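PDB 3HVY: cystathionine beta-lyase family protein, YNBB B.subtilis ortholog from Clostridium acetobutylicum, which probably catalyses pyridoxal-phosphate-dependent carbon-sulfur bond cleavage, as in the methionine gamma-lyase family, and may contribute to aluminium resistance. Local coordinates for residues H103-P115 / I257-V271. Numbering follows the deposited sequence.
Sequences HAIGAALFGNLRP and IAGKEEYVTQATFRV. With EDO (1,2-ethanediol), chain S.
Two helices of the PLP-binding large domain, 103-111 and 261-271, cross here at 108°, their axes 7.4 Å apart, G111 meeting A267. Glycine and alanine allow this closeness: the G111 and A267 CA atoms lie 4.2 Å apart, and G111 CA also makes a CA-H...O contact with Q266 O. Beside the crossing, A107 CB presses on V271 CG2 at 3.4 Å, tight for two carbons, while I257 CD1 packs against A107 and A108. I257 belongs to strand 255-259, hydrogen-bonded to strand 91-95 in the mixed sheet characteristic of fold-type I PLP enzymes, so helix 101-111 packs on both the sheet and the helix that follows this strand.

At the C-terminal end of helix 101-111, N112 ND2 donates to Y263 O (2.9 Å, nearly straight at 172°) and to A108 O (3.1 Å), both close to its amide plane; the two bonds fix the amide crosswise to the Y263 ring. The R270 chain, bent at chi2, passes A107 CA and lays its guanidinium flat over one face of F110, a cation-pi stack with planes 15° apart. NE binds a water, and NH2 reaches T272 O of the second subunit. R114 NH2 gives an in-plane N-H to Q266 OE1 at 2.9 Å, approaching from above that carbonyl's plane, and also salt-bridges E147 of the second subunit; NH1 is held by G111 O. Q266 NE2 donates to K141 O of the second subunit.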
loop_
_atom_site.group_PDB
_atom_site.type_symbol
_atom_site.label_atom_id
_atom_site.label_comp_id
_atom_site.label_asym_id
_atom_site.label_seq_id
_atom_site.Cartn_x
_atom_site.Cartn_y
_atom_site.Cartn_z
ATOM N N HIS D 103 -8.164 15.346 16.235
ATOM C CA HIS D 103 -6.759 15.658 16.141
ATOM C C HIS D 103 -6.603 16.913 15.309
ATOM O O HIS D 103 -5.874 17.815 15.706
ATOM C CB HIS D 103 -6.034 14.476 15.498
ATOM C CG HIS D 103 -4.541 14.589 15.451
ATOM N ND1 HIS D 103 -3.742 13.560 14.978
ATOM C CD2 HIS D 103 -3.695 15.578 15.828
ATOM C CE1 HIS D 103 -2.478 13.933 15.027
ATOM N NE2 HIS D 103 -2.421 15.152 15.552
ATOM N N ALA D 104 -7.278 16.990 14.170
ATOM C CA ALA D 104 -7.197 18.180 13.294
ATOM C C ALA D 104 -7.728 19.440 14.002
ATOM O O ALA D 104 -7.103 20.501 13.941
ATOM C CB ALA D 104 -7.950 17.959 12.009
ATOM N N ILE D 105 -8.843 19.291 14.710
ATOM C CA ILE D 105 -9.460 20.382 15.452
ATOM C C ILE D 105 -8.536 20.830 16.575
ATOM O O ILE D 105 -8.189 22.004 16.670
ATOM C CB ILE D 105 -10.875 20.003 15.984
ATOM C CG1 ILE D 105 -11.872 19.858 14.804
ATOM C CG2 ILE D 105 -11.390 21.066 17.007
ATOM C CD1 ILE D 105 -13.051 19.046 15.141
ATOM N N GLY D 106 -8.082 19.879 17.374
ATOM C CA GLY D 106 -7.102 20.155 18.425
ATOM C C GLY D 106 -5.832 20.854 17.964
ATOM O O GLY D 106 -5.361 21.766 18.635
ATOM N N ALA D 107 -5.269 20.427 16.835
ATOM C CA ALA D 107 -4.051 21.013 16.312
ATOM C C ALA D 107 -4.317 22.489 15.917
ATOM O O ALA D 107 -3.459 23.359 16.093
ATOM C CB ALA D 107 -3.547 20.205 15.116
ATOM N N ALA D 108 -5.493 22.758 15.347
ATOM C CA ALA D 108 -5.870 24.117 14.957
ATOM C C ALA D 108 -5.959 25.014 16.198
ATOM O O ALA D 108 -5.507 26.146 16.163
ATOM C CB ALA D 108 -7.166 24.142 14.168
ATOM N N LEU D 109 -6.471 24.477 17.314
ATOM C CA LEU D 109 -6.565 25.222 18.547
ATOM C C LEU D 109 -5.209 25.415 19.223
ATOM O O LEU D 109 -4.800 26.554 19.458
ATOM C CB LEU D 109 -7.565 24.568 19.499
ATOM C CG LEU D 109 -9.010 24.466 18.945
ATOM C CD1 LEU D 109 -9.874 23.512 19.823
ATOM C CD2 LEU D 109 -9.583 25.876 18.815
ATOM N N PHE D 110 -4.500 24.318 19.507
ATOM C CA PHE D 110 -3.199 24.401 20.150
ATOM C C PHE D 110 -2.284 25.330 19.395
ATOM O O PHE D 110 -1.663 26.198 19.970
ATOM C CB PHE D 110 -2.525 23.041 20.297
ATOM C CG PHE D 110 -2.857 22.340 21.566
ATOM C CD1 PHE D 110 -2.230 22.693 22.743
ATOM C CD2 PHE D 110 -3.793 21.313 21.587
ATOM C CE1 PHE D 110 -2.547 22.058 23.961
ATOM C CE2 PHE D 110 -4.128 20.683 22.818
ATOM C CZ PHE D 110 -3.487 21.058 23.988
ATOM N N GLY D 111 -2.229 25.181 18.091
ATOM C CA GLY D 111 -1.304 25.991 17.331
ATOM C C GLY D 111 -1.507 27.486 17.410
ATOM O O GLY D 111 -0.533 28.266 17.305
ATOM N N ASN D 112 -2.752 27.890 17.620
ATOM C CA ASN D 112 -3.135 29.297 17.584
ATOM C C ASN D 112 -3.422 29.920 18.931
ATOM O O ASN D 112 -4.008 30.990 19.023
ATOM C CB ASN D 112 -4.276 29.455 16.568
ATOM C CG ASN D 112 -3.773 29.369 15.120
ATOM O OD1 ASN D 112 -3.099 30.274 14.687
ATOM N ND2 ASN D 112 -4.055 28.244 14.379
ATOM N N LEU D 113 -2.958 29.259 19.984
ATOM C CA LEU D 113 -3.146 29.708 21.357
ATOM C C LEU D 113 -1.843 29.578 22.134
ATOM O O LEU D 113 -1.035 28.687 21.888
ATOM C CB LEU D 113 -4.232 28.889 22.072
ATOM C CG LEU D 113 -5.633 29.230 21.553
ATOM C CD1 LEU D 113 -6.625 28.115 21.865
ATOM C CD2 LEU D 113 -6.113 30.614 22.022
ATOM N N ARG D 114 -1.675 30.478 23.096
ATOM C CA ARG D 114 -0.504 30.534 23.955
ATOM C C ARG D 114 -0.930 30.781 25.404
ATOM O O ARG D 114 -2.079 31.158 25.693
ATOM C CB ARG D 114 0.433 31.670 23.510
ATOM C CG ARG D 114 0.975 31.513 22.066
ATOM C CD ARG D 114 1.939 30.352 21.883
ATOM N NE ARG D 114 2.580 30.458 20.564
ATOM C CZ ARG D 114 2.138 29.898 19.442
ATOM N NH1 ARG D 114 1.059 29.157 19.445
ATOM N NH2 ARG D 114 2.793 30.080 18.293
ATOM N N PRO D 115 -0.014 30.543 26.325
ATOM C CA PRO D 115 -0.377 30.780 27.709
ATOM C C PRO D 115 -0.883 32.208 27.937
ATOM O O PRO D 115 -0.292 33.172 27.421
ATOM C CB PRO D 115 0.952 30.533 28.450
ATOM C CG PRO D 115 1.736 29.649 27.546
ATOM C CD PRO D 115 1.371 30.046 26.177
ATOM N N ILE D 257 -6.954 21.001 7.745
ATOM C CA ILE D 257 -7.041 22.320 8.322
ATOM C C ILE D 257 -6.941 23.300 7.167
ATOM O O ILE D 257 -6.143 23.107 6.275
ATOM C CB ILE D 257 -5.942 22.598 9.336
ATOM C CG1 ILE D 257 -6.048 21.626 10.477
ATOM C CG2 ILE D 257 -6.026 24.136 9.812
ATOM C CD1 ILE D 257 -4.980 21.769 11.562
ATOM N N ALA D 258 -7.800 24.313 7.150
ATOM C CA ALA D 258 -7.849 25.281 6.062
ATOM C C ALA D 258 -8.162 26.660 6.612
ATOM O O ALA D 258 -8.921 26.826 7.570
ATOM C CB ALA D 258 -8.888 24.915 5.016
ATOM N N GLY D 259 -7.589 27.662 5.967
ATOM C CA GLY D 259 -7.765 29.045 6.404
ATOM C C GLY D 259 -6.640 29.982 6.000
ATOM O O GLY D 259 -5.931 29.762 5.012
ATOM N N LYS D 260 -6.484 31.046 6.773
ATOM C CA LYS D 260 -5.424 31.988 6.571
ATOM C C LYS D 260 -4.100 31.299 6.749
ATOM O O LYS D 260 -3.949 30.502 7.642
ATOM C CB LYS D 260 -5.575 33.183 7.553
ATOM C CG LYS D 260 -6.897 33.912 7.257
ATOM C CD LYS D 260 -6.890 35.371 7.387
ATOM C CE LYS D 260 -8.242 35.966 6.918
ATOM N NZ LYS D 260 -8.242 36.483 5.500
ATOM N N GLU D 261 -3.131 31.647 5.911
ATOM C CA GLU D 261 -1.812 31.048 5.979
ATOM C C GLU D 261 -1.193 31.153 7.378
ATOM O O GLU D 261 -0.617 30.214 7.855
ATOM C CB GLU D 261 -0.893 31.651 4.938
ATOM C CG GLU D 261 0.507 31.017 4.819
ATOM C CD GLU D 261 1.507 31.562 5.847
ATOM O OE1 GLU D 261 1.466 32.785 6.146
ATOM O OE2 GLU D 261 2.352 30.765 6.346
ATOM N N GLU D 262 -1.328 32.279 8.024
ATOM C CA GLU D 262 -0.751 32.445 9.340
ATOM C C GLU D 262 -1.276 31.378 10.286
ATOM O O GLU D 262 -0.507 30.782 10.987
ATOM C CB GLU D 262 -1.041 33.866 9.846
ATOM C CG GLU D 262 -0.736 34.125 11.297
ATOM C CD GLU D 262 -1.068 35.568 11.735
ATOM O OE1 GLU D 262 -1.675 36.338 10.946
ATOM O OE2 GLU D 262 -0.741 35.916 12.896
ATOM N N TYR D 263 -2.590 31.133 10.302
ATOM C CA TYR D 263 -3.185 30.225 11.275
ATOM C C TYR D 263 -3.010 28.747 10.903
ATOM O O TYR D 263 -2.791 27.889 11.786
ATOM C CB TYR D 263 -4.656 30.582 11.491
ATOM C CG TYR D 263 -4.860 32.059 11.776
ATOM C CD1 TYR D 263 -4.013 32.741 12.643
ATOM C CD2 TYR D 263 -5.900 32.769 11.193
ATOM C CE1 TYR D 263 -4.194 34.100 12.918
ATOM C CE2 TYR D 263 -6.119 34.125 11.485
ATOM C CZ TYR D 263 -5.262 34.794 12.342
ATOM O OH TYR D 263 -5.437 36.178 12.629
ATOM N N VAL D 264 -2.991 28.451 9.604
ATOM C CA VAL D 264 -2.764 27.082 9.157
ATOM C C VAL D 264 -1.325 26.745 9.478
ATOM O O VAL D 264 -1.042 25.682 10.042
ATOM C CB VAL D 264 -3.053 26.911 7.646
ATOM C CG1 VAL D 264 -2.685 25.490 7.189
ATOM C CG2 VAL D 264 -4.543 27.207 7.380
ATOM N N THR D 265 -0.400 27.653 9.158
ATOM C CA THR D 265 1.000 27.387 9.440
ATOM C C THR D 265 1.266 27.135 10.927
ATOM O O THR D 265 2.047 26.219 11.280
ATOM C CB THR D 265 1.865 28.499 8.948
ATOM O OG1 THR D 265 1.807 28.468 7.543
ATOM C CG2 THR D 265 3.347 28.337 9.389
ATOM N N GLN D 266 0.656 27.923 11.814
ATOM C CA GLN D 266 0.868 27.669 13.236
ATOM C C GLN D 266 0.374 26.261 13.673
ATOM O O GLN D 266 0.966 25.600 14.572
ATOM C CB GLN D 266 0.263 28.741 14.096
ATOM C CG GLN D 266 0.992 30.108 14.109
ATOM C CD GLN D 266 2.478 30.016 14.446
ATOM O OE1 GLN D 266 2.885 29.493 15.490
ATOM N NE2 GLN D 266 3.294 30.536 13.550
ATOM N N ALA D 267 -0.760 25.859 13.119
ATOM C CA ALA D 267 -1.309 24.537 13.354
ATOM C C ALA D 267 -0.334 23.477 12.915
ATOM O O ALA D 267 -0.190 22.456 13.605
ATOM C CB ALA D 267 -2.668 24.358 12.626
ATOM N N THR D 268 0.328 23.673 11.763
ATOM C CA THR D 268 1.277 22.655 11.311
ATOM C C THR D 268 2.424 22.382 12.314
ATOM O O THR D 268 2.984 21.277 12.328
ATOM C CB THR D 268 1.891 22.923 9.928
ATOM O OG1 THR D 268 2.768 24.042 10.023
ATOM C CG2 THR D 268 0.784 23.128 8.816
ATOM N N PHE D 269 2.822 23.380 13.080
ATOM C CA PHE D 269 3.916 23.234 14.064
ATOM C C PHE D 269 3.488 22.427 15.255
ATOM O O PHE D 269 4.344 21.839 15.963
ATOM C CB PHE D 269 4.476 24.590 14.528
ATOM C CG PHE D 269 5.098 25.417 13.422
ATOM C CD1 PHE D 269 5.895 24.840 12.453
ATOM C CD2 PHE D 269 4.900 26.795 13.383
ATOM C CE1 PHE D 269 6.471 25.612 11.442
ATOM C CE2 PHE D 269 5.465 27.565 12.377
ATOM C CZ PHE D 269 6.258 26.974 11.423
ATOM N N ARG D 270 2.178 22.410 15.521
ATOM C CA ARG D 270 1.611 21.501 16.530
ATOM C C ARG D 270 1.481 20.070 16.004
ATOM O O ARG D 270 1.661 19.086 16.741
ATOM C CB ARG D 270 0.241 21.976 16.959
ATOM C CG ARG D 270 -0.581 20.944 17.697
ATOM C CD ARG D 270 0.021 20.545 19.039
ATOM N NE ARG D 270 -0.678 19.344 19.522
ATOM C CZ ARG D 270 -0.829 19.042 20.799
ATOM N NH1 ARG D 270 -0.345 19.834 21.732
ATOM N NH2 ARG D 270 -1.475 17.947 21.155
ATOM N N VAL D 271 1.173 19.958 14.718
ATOM C CA VAL D 271 1.011 18.647 14.113
ATOM C C VAL D 271 2.330 17.920 14.036
ATOM O O VAL D 271 2.368 16.725 14.258
ATOM C CB VAL D 271 0.315 18.701 12.724
ATOM C CG1 VAL D 271 0.252 17.263 12.122
ATOM C CG2 VAL D 271 -1.102 19.297 12.868
HETATM C C1 EDO S . 1.162 22.718 22.842
HETATM O O1 EDO S . 1.105 22.743 21.414
HETATM C C2 EDO S . 2.517 22.204 23.212
HETATM O O2 EDO S . 2.484 20.782 23.454
HETATM O O HOH W 1 -0.895 17.192 17.606
#